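Local coordinates for virulent strain associated lipoprotein (Borreliella spielmanii A14S, PDB 6FZZ) that is a plasmid-encoded outer surface lipoprotein of the PFam54 family, which may bind glutathione as its Borrelia burgdorferi relative BBE31 does, at residues 74-79 with 111-116; 117-122 with 153-158; 123-128 with 207-212. All blocks are in the same frame, centred on the assembly; numbering follows the deposited sequence.

After helix 15-41, helix 71-83 is the first to enter a contact: contact 1 sets it across helix 105-126, closing a loop of 31 residues that is mostly helical. Helix 105-126 then serves all three contacts in turn. Contact 2 opens only after contact 1 has closed and brings residues 117-122 to helix 138-170; the two touch through a salt bridge between Glu116 and Lys155. Contact 3 spans 78 residues, joins the end of helix 105-126 to the C-terminal end of helix 180-209, and crosses contact 2 because their segments alternate along the chain. Together they tie helices 71-83, 138-170 and 180-209 to helix 105-126.

Contact 1 (74-79 with 111-116); sequences KAYRKL and TSITLE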
ATOM      1  N   LYS A  74      -8.350 -12.240   1.892  1.00 19.70           N
ATOM      2  CA  LYS A  74      -8.876 -11.118   2.668  1.00 22.30           C
ATOM      3  C   LYS A  74      -7.780 -10.129   3.072  1.00 19.50           C
ATOM      4  O   LYS A  74      -7.981  -8.912   2.936  1.00 19.30           O
ATOM      5  CB  LYS A  74      -9.618 -11.585   3.896  1.00 20.07           C
ATOM      6  CG  LYS A  74     -10.876 -12.353   3.502  1.00 22.46           C
ATOM      7  CD  LYS A  74     -11.619 -12.727   4.763  1.00 24.32           C
ATOM      8  CE  LYS A  74     -12.853 -13.531   4.495  1.00 24.38           C
ATOM      9  NZ  LYS A  74     -13.395 -13.806   5.854  1.00 26.50           N
ATOM     10  N   ALA A  75      -6.637 -10.658   3.504  1.00 22.62           N
ATOM     11  CA  ALA A  75      -5.454  -9.830   3.852  1.00 22.46           C
ATOM     12  C   ALA A  75      -4.981  -8.999   2.654  1.00 20.93           C
ATOM     13  O   ALA A  75      -4.699  -7.778   2.775  1.00 19.50           O
ATOM     14  CB  ALA A  75      -4.336 -10.698   4.434  1.00 21.19           C
ATOM     15  N   TYR A  76      -4.893  -9.643   1.492  1.00 18.95           N
ATOM     16  CA  TYR A  76      -4.401  -8.987   0.261  1.00 18.98           C
ATOM     17  C   TYR A  76      -5.412  -7.864  -0.057  1.00 19.45           C
ATOM     18  O   TYR A  76      -5.025  -6.742  -0.370  1.00 22.36           O
ATOM     19  CB  TYR A  76      -4.333 -10.009  -0.887  1.00 19.15           C
ATOM     20  CG  TYR A  76      -3.709  -9.544  -2.160  1.00 20.38           C
ATOM     21  CD1 TYR A  76      -4.292  -8.525  -2.939  1.00 20.49           C
ATOM     22  CD2 TYR A  76      -2.536 -10.178  -2.647  1.00 19.55           C
ATOM     23  CE1 TYR A  76      -3.695  -8.115  -4.126  1.00 21.81           C
ATOM     24  CE2 TYR A  76      -1.926  -9.737  -3.803  1.00 20.88           C
ATOM     25  CZ  TYR A  76      -2.528  -8.728  -4.543  1.00 21.46           C
ATOM     26  OH  TYR A  76      -1.919  -8.358  -5.695  1.00 22.13           O
ATOM     27  N   ARG A  77      -6.722  -8.153   0.013  1.00 19.34           N
ATOM     28  CA  ARG A  77      -7.714  -7.087  -0.225  1.00 18.95           C
ATOM     29  C   ARG A  77      -7.612  -5.905   0.737  1.00 17.76           C
ATOM     30  O   ARG A  77      -7.698  -4.741   0.323  1.00 18.78           O
ATOM     31  CB  ARG A  77      -9.136  -7.635  -0.208  1.00 19.00           C
ATOM     32  CG  ARG A  77      -9.374  -8.550  -1.356  1.00 19.13           C
ATOM     33  CD  ARG A  77     -10.869  -8.745  -1.672  1.00 19.54           C
ATOM     34  NE  ARG A  77     -11.747  -9.227  -0.553  1.00 20.27           N
ATOM     35  CZ  ARG A  77     -11.990 -10.495  -0.252  1.00 20.99           C
ATOM     36  NH1 ARG A  77     -11.331 -11.464  -0.836  1.00 19.60           N
ATOM     37  NH2 ARG A  77     -12.860 -10.802   0.695  1.00 20.41           N
ATOM     38  N   LYS A  78      -7.505  -6.202   2.016  1.00 19.73           N
ATOM     39  CA  LYS A  78      -7.310  -5.184   3.033  1.00 20.63           C
ATOM     40  C   LYS A  78      -6.081  -4.321   2.723  1.00 20.73           C
ATOM     41  O   LYS A  78      -6.164  -3.127   2.837  1.00 17.37           O
ATOM     42  CB  LYS A  78      -7.146  -5.866   4.400  1.00 24.30           C
ATOM     43  CG  LYS A  78      -6.904  -4.955   5.580  1.00 30.00           C
ATOM     44  CD  LYS A  78      -6.508  -5.701   6.863  1.00 34.60           C
ATOM     45  CE  LYS A  78      -5.012  -5.999   6.905  1.00 49.08           C
ATOM     46  NZ  LYS A  78      -4.147  -4.777   6.860  1.00 44.27           N
ATOM     47  N   LEU A  79      -4.961  -4.926   2.300  1.00 21.21           N
ATOM     48  CA  LEU A  79      -3.749  -4.153   1.953  1.00 21.11           C
ATOM     49  C   LEU A  79      -4.038  -3.302   0.714  1.00 19.09           C
ATOM     50  O   LEU A  79      -3.497  -2.185   0.567  1.00 20.83           O
ATOM     51  CB  LEU A  79      -2.584  -5.059   1.742  1.00 22.74           C
ATOM     52  CG  LEU A  79      -2.092  -5.791   3.028  1.00 24.25           C
ATOM     53  CD1 LEU A  79      -1.044  -6.824   2.713  1.00 26.86           C
ATOM     54  CD2 LEU A  79      -1.494  -4.825   4.082  1.00 25.37           C
ATOM     55  N   THR A 111       2.907  -5.673  -6.572  1.00 21.97           N
ATOM     56  CA  THR A 111       3.973  -4.784  -6.176  1.00 25.37           C
ATOM     57  C   THR A 111       3.468  -3.820  -5.095  1.00 22.75           C
ATOM     58  O   THR A 111       4.149  -3.655  -4.080  1.00 19.85           O
ATOM     59  CB  THR A 111       4.641  -4.040  -7.382  1.00 25.42           C
ATOM     60  OG1 THR A 111       5.106  -4.971  -8.334  1.00 24.93           O
ATOM     61  CG2 THR A 111       5.861  -3.279  -6.925  1.00 28.38           C
ATOM     62  N   SER A 112       2.267  -3.260  -5.302  1.00 21.41           N
ATOM     63  CA  SER A 112       1.654  -2.252  -4.450  1.00 21.08           C
ATOM     64  C   SER A 112       1.326  -2.855  -3.112  1.00 21.73           C
ATOM     65  O   SER A 112       1.581  -2.254  -2.060  1.00 22.94           O
ATOM     66  CB  SER A 112       0.271  -1.765  -5.070  1.00 21.56           C
ATOM     67  OG  SER A 112       0.562  -1.258  -6.281  1.00 23.64           O
ATOM     68  N   ILE A 113       0.763  -4.055  -3.139  1.00 20.77           N
ATOM     69  CA  ILE A 113       0.323  -4.714  -1.937  1.00 21.99           C
ATOM     70  C   ILE A 113       1.523  -5.226  -1.132  1.00 21.92           C
ATOM     71  O   ILE A 113       1.445  -5.330   0.075  1.00 20.74           O
ATOM     72  CB  ILE A 113      -0.734  -5.800  -2.301  1.00 23.76           C
ATOM     73  CG1 ILE A 113      -2.128  -5.195  -2.301  1.00 24.36           C
ATOM     74  CG2 ILE A 113      -0.638  -7.021  -1.458  1.00 28.57           C
ATOM     75  CD1 ILE A 113      -2.361  -4.247  -3.469  1.00 30.31           C
ATOM     76  N   THR A 114       2.643  -5.543  -1.782  1.00 20.95           N
ATOM     77  CA  THR A 114       3.826  -5.905  -1.071  1.00 20.50           C
ATOM     78  C   THR A 114       4.372  -4.683  -0.294  1.00 23.44           C
ATOM     79  O   THR A 114       4.732  -4.787   0.896  1.00 21.42           O
ATOM     80  CB  THR A 114       4.895  -6.496  -2.036  1.00 22.86           C
ATOM     81  OG1 THR A 114       4.361  -7.642  -2.659  1.00 21.33           O
ATOM     82  CG2 THR A 114       6.229  -6.873  -1.322  1.00 22.62           C
ATOM     83  N   LEU A 115       4.394  -3.529  -0.952  1.00 21.96           N
ATOM     84  CA  LEU A 115       4.819  -2.296  -0.326  1.00 22.73           C
ATOM     85  C   LEU A 115       3.909  -2.029   0.923  1.00 22.00           C
ATOM     86  O   LEU A 115       4.388  -1.855   2.046  1.00 19.49           O
ATOM     87  CB  LEU A 115       4.776  -1.139  -1.351  1.00 21.36           C
ATOM     88  CG  LEU A 115       5.236   0.231  -0.817  1.00 26.94           C
ATOM     89  CD1 LEU A 115       5.419   1.223  -1.957  1.00 29.45           C
ATOM     90  CD2 LEU A 115       4.229   0.824   0.161  1.00 30.28           C
ATOM     91  N   GLU A 116       2.592  -2.108   0.718  1.00 22.05           N
ATOM     92  CA  GLU A 116       1.666  -1.886   1.804  1.00 21.51           C
ATOM     93  C   GLU A 116       1.861  -2.879   2.926  1.00 19.60           C
ATOM     94  O   GLU A 116       1.811  -2.516   4.118  1.00 20.11           O
ATOM     95  CB  GLU A 116       0.250  -1.882   1.325  1.00 21.73           C
ATOM     96  CG  GLU A 116      -0.691  -1.410   2.409  1.00 24.14           C
ATOM     97  CD  GLU A 116      -0.782   0.099   2.515  1.00 24.98           C
ATOM     98  OE1 GLU A 116      -0.276   0.837   1.629  1.00 30.50           O
ATOM     99  OE2 GLU A 116      -1.439   0.540   3.464  1.00 27.65           O
TER
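Ile113 lies across one face of the Tyr76 ring, its CG2 methyl 3.8 Å from the ring centroid and 9° off the normal, a CH-pi contact almost centred on the face. Ile113 CG1 reaches the same face nearer the rim, 3.8 Å from Tyr76 CE1. What carries the ring under Ile113 is the first torsion of Tyr76, with CG anti to the backbone N (chi1 -173°). A hydrogen bond from Tyr76 OH to Asn110 OD1, on the same helix as Ile113, holds the far end of the ring.

Three residues on, Leu79 continues the contact by crossing Ile113 at a slant. Leu79 CB lies 4.1 Å from Ile113 CG1, and Leu79 CD2 packs 3.9 Å from Glu116 CG. The backbone joins in as well, Leu79 O making a van der Waals approach of 3.4 Å to Glu116 CG. That glutamate bends at its second torsion, and its carboxylate forms a salt bridge with Lys155.

No hydrogen bond links the two segments; the 281 Å² they bury is mostly side-chain packing, with the carbonyl of Leu79 against the methylene of Glu116. The segment axes pass 9.4 Å apart at 87°, so helix 71-83 lies almost square to helix 105-126. Leu115 of the latter meets helix 138-170 and Thr111 meets helix 180-209, while Ser112 touches both, placing helix 105-126 between the crossing helix 71-83 and these two long helices.

Contact 2 (117-122 with 153-158); sequences GNIDYT and STKEII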
ATOM      1  N   GLY A 117       2.138  -4.120   2.565  1.00 17.25           N
ATOM      2  CA  GLY A 117       2.325  -5.164   3.521  1.00 17.30           C
ATOM      3  C   GLY A 117       3.553  -4.893   4.368  1.00 18.15           C
ATOM      4  O   GLY A 117       3.603  -5.295   5.505  1.00 20.59           O
ATOM      5  N   ASN A 118       4.542  -4.194   3.828  1.00 18.09           N
ATOM      6  CA  ASN A 118       5.734  -3.892   4.605  1.00 17.64           C
ATOM      7  C   ASN A 118       5.406  -2.831   5.629  1.00 17.10           C
ATOM      8  O   ASN A 118       5.938  -2.821   6.733  1.00 18.73           O
ATOM      9  CB  ASN A 118       6.918  -3.472   3.712  1.00 18.76           C
ATOM     10  CG  ASN A 118       7.487  -4.638   2.920  1.00 21.97           C
ATOM     11  OD1 ASN A 118       7.362  -5.783   3.346  1.00 19.27           O
ATOM     12  ND2 ASN A 118       8.132  -4.344   1.768  1.00 22.37           N
ATOM     13  N   ILE A 119       4.595  -1.876   5.225  1.00 17.39           N
ATOM     14  CA  ILE A 119       4.103  -0.850   6.159  1.00 19.86           C
ATOM     15  C   ILE A 119       3.260  -1.461   7.271  1.00 18.43           C
ATOM     16  O   ILE A 119       3.446  -1.149   8.442  1.00 19.59           O
ATOM     17  CB  ILE A 119       3.327   0.254   5.413  1.00 20.28           C
ATOM     18  CG1 ILE A 119       4.355   1.084   4.650  1.00 24.70           C
ATOM     19  CG2 ILE A 119       2.549   1.136   6.387  1.00 24.38           C
ATOM     20  CD1 ILE A 119       3.800   2.019   3.630  1.00 28.52           C
ATOM     21  N   ASP A 120       2.318  -2.287   6.888  1.00 18.32           N
ATOM     22  CA  ASP A 120       1.403  -2.968   7.852  1.00 20.16           C
ATOM     23  C   ASP A 120       2.184  -3.773   8.882  1.00 20.13           C
ATOM     24  O   ASP A 120       1.920  -3.693  10.088  1.00 19.77           O
ATOM     25  CB  ASP A 120       0.493  -3.904   7.083  1.00 23.73           C
ATOM     26  CG  ASP A 120      -0.660  -4.411   7.954  1.00 30.05           C
ATOM     27  OD1 ASP A 120      -1.529  -3.615   8.329  1.00 33.27           O
ATOM     28  OD2 ASP A 120      -0.594  -5.545   8.368  1.00 30.57           O
ATOM     29  N   TYR A 121       3.161  -4.557   8.410  1.00 18.39           N
ATOM     30  CA  TYR A 121       4.004  -5.366   9.268  1.00 18.50           C
ATOM     31  C   TYR A 121       4.797  -4.520  10.220  1.00 20.24           C
ATOM     32  O   TYR A 121       4.931  -4.840  11.391  1.00 20.35           O
ATOM     33  CB  TYR A 121       4.942  -6.265   8.436  1.00 19.16           C
ATOM     34  CG  TYR A 121       5.674  -7.292   9.258  1.00 19.91           C
ATOM     35  CD1 TYR A 121       5.122  -8.532   9.499  1.00 22.09           C
ATOM     36  CD2 TYR A 121       6.919  -7.023   9.778  1.00 22.93           C
ATOM     37  CE1 TYR A 121       5.798  -9.510  10.256  1.00 22.88           C
ATOM     38  CE2 TYR A 121       7.615  -7.949  10.567  1.00 25.42           C
ATOM     39  CZ  TYR A 121       7.066  -9.218  10.792  1.00 26.05           C
ATOM     40  OH  TYR A 121       7.780 -10.178  11.554  1.00 29.20           O
ATOM     41  N   THR A 122       5.347  -3.419   9.715  1.00 20.28           N
ATOM     42  CA  THR A 122       6.071  -2.539  10.568  1.00 21.92           C
ATOM     43  C   THR A 122       5.144  -1.932  11.654  1.00 22.81           C
ATOM     44  O   THR A 122       5.567  -1.816  12.794  1.00 22.94           O
ATOM     45  CB  THR A 122       6.785  -1.431   9.744  1.00 24.75           C
ATOM     46  OG1 THR A 122       7.632  -2.063   8.757  1.00 22.02           O
ATOM     47  CG2 THR A 122       7.664  -0.575  10.635  1.00 26.07           C
ATOM     48  N   SER A 153       6.329   7.684   3.704  1.00 28.30           N
ATOM     49  CA  SER A 153       6.411   8.413   2.422  1.00 28.18           C
ATOM     50  C   SER A 153       6.388   7.522   1.193  1.00 26.43           C
ATOM     51  O   SER A 153       5.898   7.972   0.178  1.00 25.00           O
ATOM     52  CB  SER A 153       7.726   9.259   2.305  1.00 28.75           C
ATOM     53  OG  SER A 153       7.809   9.996   3.477  1.00 38.73           O
ATOM     54  N   THR A 154       6.978   6.327   1.252  1.00 26.50           N
ATOM     55  CA  THR A 154       6.954   5.421   0.063  1.00 28.89           C
ATOM     56  C   THR A 154       5.536   5.170  -0.320  1.00 30.26           C
ATOM     57  O   THR A 154       5.169   5.224  -1.489  1.00 27.26           O
ATOM     58  CB  THR A 154       7.752   4.105   0.238  1.00 31.00           C
ATOM     59  OG1 THR A 154       7.155   3.236   1.249  1.00 32.19           O
ATOM     60  CG2 THR A 154       9.245   4.459   0.609  1.00 32.68           C
ATOM     61  N   LYS A 155       4.709   4.914   0.679  1.00 28.03           N
ATOM     62  CA  LYS A 155       3.317   4.636   0.425  1.00 28.82           C
ATOM     63  C   LYS A 155       2.629   5.823  -0.159  1.00 28.96           C
ATOM     64  O   LYS A 155       1.830   5.686  -1.096  1.00 30.90           O
ATOM     65  CB  LYS A 155       2.643   4.178   1.721  1.00 29.89           C
ATOM     66  CG  LYS A 155       1.147   4.410   1.724  1.00 30.09           C
ATOM     67  CD  LYS A 155       0.456   3.806   2.933  1.00 29.48           C
ATOM     68  CE  LYS A 155      -1.060   3.965   2.686  1.00 28.97           C
ATOM     69  NZ  LYS A 155      -1.813   3.168   3.627  1.00 29.48           N
ATOM     70  N   GLU A 156       2.891   6.994   0.425  1.00 28.44           N
ATOM     71  CA  GLU A 156       2.299   8.264  -0.031  1.00 28.29           C
ATOM     72  C   GLU A 156       2.663   8.633  -1.508  1.00 28.85           C
ATOM     73  O   GLU A 156       1.822   9.122  -2.255  1.00 25.75           O
ATOM     74  CB  GLU A 156       2.728   9.387   0.894  1.00 33.90           C
ATOM     75  CG  GLU A 156       2.403  10.758   0.355  1.00 42.04           C
ATOM     76  CD  GLU A 156       2.365  11.790   1.437  1.00 56.78           C
ATOM     77  OE1 GLU A 156       3.296  11.773   2.301  1.00 60.38           O
ATOM     78  OE2 GLU A 156       1.413  12.617   1.407  1.00 64.35           O
ATOM     79  N   ILE A 157       3.894   8.333  -1.918  1.00 24.81           N
ATOM     80  CA  ILE A 157       4.331   8.488  -3.309  1.00 28.56           C
ATOM     81  C   ILE A 157       3.520   7.592  -4.284  1.00 24.57           C
ATOM     82  O   ILE A 157       3.018   8.075  -5.308  1.00 25.64           O
ATOM     83  CB  ILE A 157       5.835   8.164  -3.456  1.00 30.76           C
ATOM     84  CG1 ILE A 157       6.665   9.142  -2.645  1.00 36.92           C
ATOM     85  CG2 ILE A 157       6.297   8.238  -4.916  1.00 34.17           C
ATOM     86  CD1 ILE A 157       6.205  10.579  -2.738  1.00 42.33           C
ATOM     87  N   ILE A 158       3.366   6.320  -3.924  1.00 24.41           N
ATOM     88  CA  ILE A 158       2.551   5.404  -4.718  1.00 26.42           C
ATOM     89  C   ILE A 158       1.081   5.809  -4.785  1.00 24.24           C
ATOM     90  O   ILE A 158       0.509   5.818  -5.859  1.00 20.74           O
ATOM     91  CB  ILE A 158       2.764   3.938  -4.297  1.00 29.02           C
ATOM     92  CG1 ILE A 158       4.156   3.520  -4.722  1.00 28.98           C
ATOM     93  CG2 ILE A 158       1.734   2.977  -4.933  1.00 29.21           C
ATOM     94  CD1 ILE A 158       4.686   4.245  -5.954  1.00 31.96           C
TER
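Ile119 and Lys155 supply the main apolar contact, the isoleucine meeting the aliphatic part of the lysine at about a right angle. Ile119 CD1 does the touching and is modelled 3.9 Å from Lys155 CD and 4.0 Å from Lys155 CG; its exact placing is uncertain, because a still closer approach to CB in the model is doubtful. The torsions are consistent with this meeting: CD1 of Ile119 is anti to CA (chi2 167°), stretching the longer branch toward 153-158, while Lys155 is stretched out beyond CG, so its methylenes run past the end of the isoleucine. Thr154 adds a looser approach, its OG1 4.3 Å from Ile119 CD1; that hydroxyl is hydrogen-bonded to Leu151 O in its own helix. Only 106 Å² is buried between the segments, and the nearest CA atoms, those of Ile119 and Lys155, remain 8.0 Å apart.

Polar interactions run beside this packing, with no hydrogen bond between the segments. Lys155 carries its ammonium group past the isoleucine, and besides Glu116 its NZ bonds to Gly82 O and Tyr36 OH. These partners probably fix the lysine's extended course. Within helix 105-126, Thr122 OG1 donates to Asn118 O at 2.7 Å, 20° out of the carbonyl plane; the same oxygen accepts the helical bond from Thr122 N.

Leu151, a turn before Lys155, also touches Ile119, whereas Ile83 of helix 71-83 reaches Lys155. The contact is side-chain packing between two helices of the all-helical PFam54 fold, with helix 71-83 at the lysine.

Contact 3 (123-128 with 207-212); sequences IIHLYP and DILSIK
His125 and Leu209 join the ends of two helices in the helical bundle of this PFam54 protein: helix 105-126 and helix 180-209, each near its C-terminal end. One leucine methyl, CD2, stands over the face of the imidazole, 3.5 Å from the centroid of the His125 ring and 8° off the normal, the geometry of a CH-pi contact. The height above the plane is 3.4 Å, and all five ring atoms are within 3.8 Å of Leu209 CD2, evidence that the methyl sits over the middle and not at a rim.

Two conformations produce this. In His125, CG is anti to the backbone N (chi1 -179°), which sends the ring out from its helix toward 207-212. Leu209 places CG beside its own backbone N (chi1 -61°); with CD1 continuing the chain, anti to CA, CD2 is the branch turned onto the ring, although the leucine's CB does not point directly at the other segment.

A second pair lies alongside. Leu126 and Ile208 cross at about a right angle through Leu126 CD2 and Ile208 CG2, 4.1 Å apart. Both residues are buried: Ile208 also packs on Leu144 and Leu147 of helix 138-170, and Leu126 on Ile26 of helix 15-41, so the pair also has neighbours on those two helices.

The polar link is indirect. A water at the edge of the imidazole, in its plane, lies 3.1 Å from His125 NE2 and donates to the backbone oxygens of Ile208 and Ile211, at 2.7 Å to Ile208 O and 2.9 Å to Ile211 O.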
ATOM      1  N   ILE A 123       3.909  -1.574  11.294  1.00 20.45           N
ATOM      2  CA  ILE A 123       3.022  -0.972  12.269  1.00 24.62           C
ATOM      3  C   ILE A 123       2.663  -1.978  13.381  1.00 26.68           C
ATOM      4  O   ILE A 123       2.823  -1.638  14.566  1.00 27.61           O
ATOM      5  CB  ILE A 123       1.769  -0.365  11.632  1.00 25.09           C
ATOM      6  CG1 ILE A 123       2.171   0.773  10.732  1.00 29.04           C
ATOM      7  CG2 ILE A 123       0.852   0.111  12.741  1.00 26.94           C
ATOM      8  CD1 ILE A 123       1.088   1.169   9.728  1.00 29.99           C
ATOM      9  N   ILE A 124       2.320  -3.231  13.006  1.00 22.90           N
ATOM     10  CA  ILE A 124       2.015  -4.236  14.036  1.00 26.68           C
ATOM     11  C   ILE A 124       3.214  -4.618  14.872  1.00 24.88           C
ATOM     12  O   ILE A 124       3.068  -5.010  16.023  1.00 26.19           O
ATOM     13  CB  ILE A 124       1.285  -5.468  13.490  1.00 25.62           C
ATOM     14  CG1 ILE A 124       2.141  -6.269  12.535  1.00 26.16           C
ATOM     15  CG2 ILE A 124       0.032  -5.034  12.733  1.00 31.04           C
ATOM     16  CD1 ILE A 124       1.315  -7.288  11.784  1.00 32.70           C
ATOM     17  N   HIS A 125       4.408  -4.474  14.305  1.00 21.76           N
ATOM     18  CA  HIS A 125       5.588  -4.657  15.074  1.00 21.79           C
ATOM     19  C   HIS A 125       5.820  -3.594  16.150  1.00 22.95           C
ATOM     20  O   HIS A 125       6.280  -3.883  17.287  1.00 19.04           O
ATOM     21  CB  HIS A 125       6.767  -4.605  14.147  1.00 21.14           C
ATOM     22  CG  HIS A 125       8.039  -4.810  14.833  1.00 21.81           C
ATOM     23  ND1 HIS A 125       8.419  -6.041  15.335  1.00 28.48           N
ATOM     24  CD2 HIS A 125       9.053  -3.965  15.099  1.00 22.21           C
ATOM     25  CE1 HIS A 125       9.583  -5.923  15.937  1.00 24.19           C
ATOM     26  NE2 HIS A 125      10.017  -4.692  15.758  1.00 23.34           N
ATOM     27  N   LEU A 126       5.591  -2.349  15.778  1.00 20.73           N
ATOM     28  CA  LEU A 126       5.916  -1.238  16.678  1.00 21.78           C
ATOM     29  C   LEU A 126       4.842  -0.949  17.734  1.00 21.76           C
ATOM     30  O   LEU A 126       5.168  -0.534  18.881  1.00 25.60           O
ATOM     31  CB  LEU A 126       6.195   0.033  15.833  1.00 21.61           C
ATOM     32  CG  LEU A 126       7.466   0.079  14.987  1.00 22.25           C
ATOM     33  CD1 LEU A 126       7.530   1.362  14.160  1.00 22.51           C
ATOM     34  CD2 LEU A 126       8.702   0.048  15.856  1.00 24.61           C
ATOM     35  N   TYR A 127       3.585  -1.096  17.336  1.00 22.18           N
ATOM     36  CA  TYR A 127       2.441  -0.723  18.135  1.00 23.49           C
ATOM     37  C   TYR A 127       2.478  -1.333  19.566  1.00 28.26           C
ATOM     38  O   TYR A 127       2.412  -0.544  20.568  1.00 27.71           O
ATOM     39  CB  TYR A 127       1.116  -0.837  17.387  1.00 25.07           C
ATOM     40  CG  TYR A 127      -0.047  -0.319  18.237  1.00 29.52           C
ATOM     41  CD1 TYR A 127      -0.342   1.051  18.309  1.00 28.67           C
ATOM     42  CD2 TYR A 127      -0.810  -1.190  19.020  1.00 31.75           C
ATOM     43  CE1 TYR A 127      -1.375   1.541  19.119  1.00 32.87           C
ATOM     44  CE2 TYR A 127      -1.857  -0.710  19.840  1.00 35.74           C
ATOM     45  CZ  TYR A 127      -2.143   0.657  19.876  1.00 35.00           C
ATOM     46  OH  TYR A 127      -3.111   1.146  20.733  1.00 33.09           O
ATOM     47  N   PRO A 128       2.734  -2.645  19.675  1.00 27.51           N
ATOM     48  CA  PRO A 128       2.739  -3.306  21.007  1.00 27.53           C
ATOM     49  C   PRO A 128       3.876  -2.888  21.818  1.00 25.75           C
ATOM     50  O   PRO A 128       3.868  -3.087  23.029  1.00 31.69           O
ATOM     51  CB  PRO A 128       2.825  -4.805  20.680  1.00 26.48           C
ATOM     52  CG  PRO A 128       2.372  -4.912  19.255  1.00 28.77           C
ATOM     53  CD  PRO A 128       2.746  -3.637  18.570  1.00 28.35           C
ATOM     54  N   ASP A 207      15.426  -2.321   8.258  1.00 19.86           N
ATOM     55  CA  ASP A 207      16.203  -1.496   9.162  1.00 21.67           C
ATOM     56  C   ASP A 207      15.438  -1.233  10.486  1.00 22.85           C
ATOM     57  O   ASP A 207      16.039  -1.245  11.555  1.00 22.73           O
ATOM     58  CB  ASP A 207      16.559  -0.187   8.551  1.00 23.10           C
ATOM     59  CG  ASP A 207      17.644  -0.292   7.469  1.00 24.43           C
ATOM     60  OD1 ASP A 207      18.373  -1.301   7.358  1.00 25.08           O
ATOM     61  OD2 ASP A 207      17.762   0.691   6.739  1.00 24.21           O
ATOM     62  N   ILE A 208      14.127  -0.985  10.405  1.00 21.10           N
ATOM     63  CA  ILE A 208      13.310  -0.806  11.623  1.00 22.70           C
ATOM     64  C   ILE A 208      13.259  -2.048  12.456  1.00 22.90           C
ATOM     65  O   ILE A 208      13.485  -1.971  13.703  1.00 23.65           O
ATOM     66  CB  ILE A 208      11.906  -0.299  11.315  1.00 21.42           C
ATOM     67  CG1 ILE A 208      12.048   1.138  10.800  1.00 19.63           C
ATOM     68  CG2 ILE A 208      11.043  -0.419  12.575  1.00 23.12           C
ATOM     69  CD1 ILE A 208      10.769   1.719  10.215  1.00 22.16           C
ATOM     70  N   LEU A 209      13.075  -3.219  11.795  1.00 22.17           N
ATOM     71  CA  LEU A 209      13.121  -4.488  12.533  1.00 24.68           C
ATOM     72  C   LEU A 209      14.510  -4.785  13.186  1.00 27.50           C
ATOM     73  O   LEU A 209      14.582  -5.501  14.119  1.00 27.95           O
ATOM     74  CB  LEU A 209      12.742  -5.684  11.648  1.00 23.48           C
ATOM     75  CG  LEU A 209      11.345  -5.632  11.084  1.00 25.84           C
ATOM     76  CD1 LEU A 209      11.109  -6.835  10.190  1.00 25.49           C
ATOM     77  CD2 LEU A 209      10.337  -5.540  12.212  1.00 28.33           C
ATOM     78  N   SER A 210      15.583  -4.207  12.683  1.00 27.01           N
ATOM     79  CA  SER A 210      16.906  -4.392  13.261  1.00 31.09           C
ATOM     80  C   SER A 210      17.145  -3.659  14.584  1.00 35.86           C
ATOM     81  O   SER A 210      18.180  -3.846  15.182  1.00 37.14           O
ATOM     82  CB  SER A 210      17.976  -3.782  12.318  1.00 26.95           C
ATOM     83  OG  SER A 210      18.048  -4.547  11.189  1.00 34.18           O
ATOM     84  N   ILE A 211      16.290  -2.717  14.951  1.00 37.62           N
ATOM     85  CA  ILE A 211      16.522  -1.959  16.162  1.00 40.18           C
ATOM     86  C   ILE A 211      15.964  -2.825  17.293  1.00 41.16           C
ATOM     87  O   ILE A 211      14.780  -3.050  17.311  1.00 42.35           O
ATOM     88  CB  ILE A 211      15.856  -0.588  16.066  1.00 36.13           C
ATOM     89  CG1 ILE A 211      16.545   0.229  14.972  1.00 38.96           C
ATOM     90  CG2 ILE A 211      15.904   0.098  17.419  1.00 39.10           C
ATOM     91  CD1 ILE A 211      15.806   1.506  14.537  1.00 36.19           C
ATOM     92  N   LYS A 212      16.821  -3.333  18.191  1.00 48.14           N
ATOM     93  CA  LYS A 212      16.405  -4.318  19.223  1.00 53.93           C
ATOM     94  C   LYS A 212      16.737  -3.951  20.662  1.00 51.43           C
ATOM     95  O   LYS A 212      17.022  -2.798  20.963  1.00 52.15           O
ATOM     96  CB  LYS A 212      16.987  -5.697  18.905  1.00 55.65           C
ATOM     97  CG  LYS A 212      16.247  -6.365  17.766  1.00 56.88           C
ATOM     98  CD  LYS A 212      16.872  -7.683  17.371  1.00 59.95           C
ATOM     99  CE  LYS A 212      16.136  -8.220  16.157  1.00 64.41           C
ATOM    100  NZ  LYS A 212      16.953  -9.204  15.409  1.00 70.85           N
TER
HETATM  101  O   HOH W   1      12.248  -2.596  16.030  1.00 40.92           O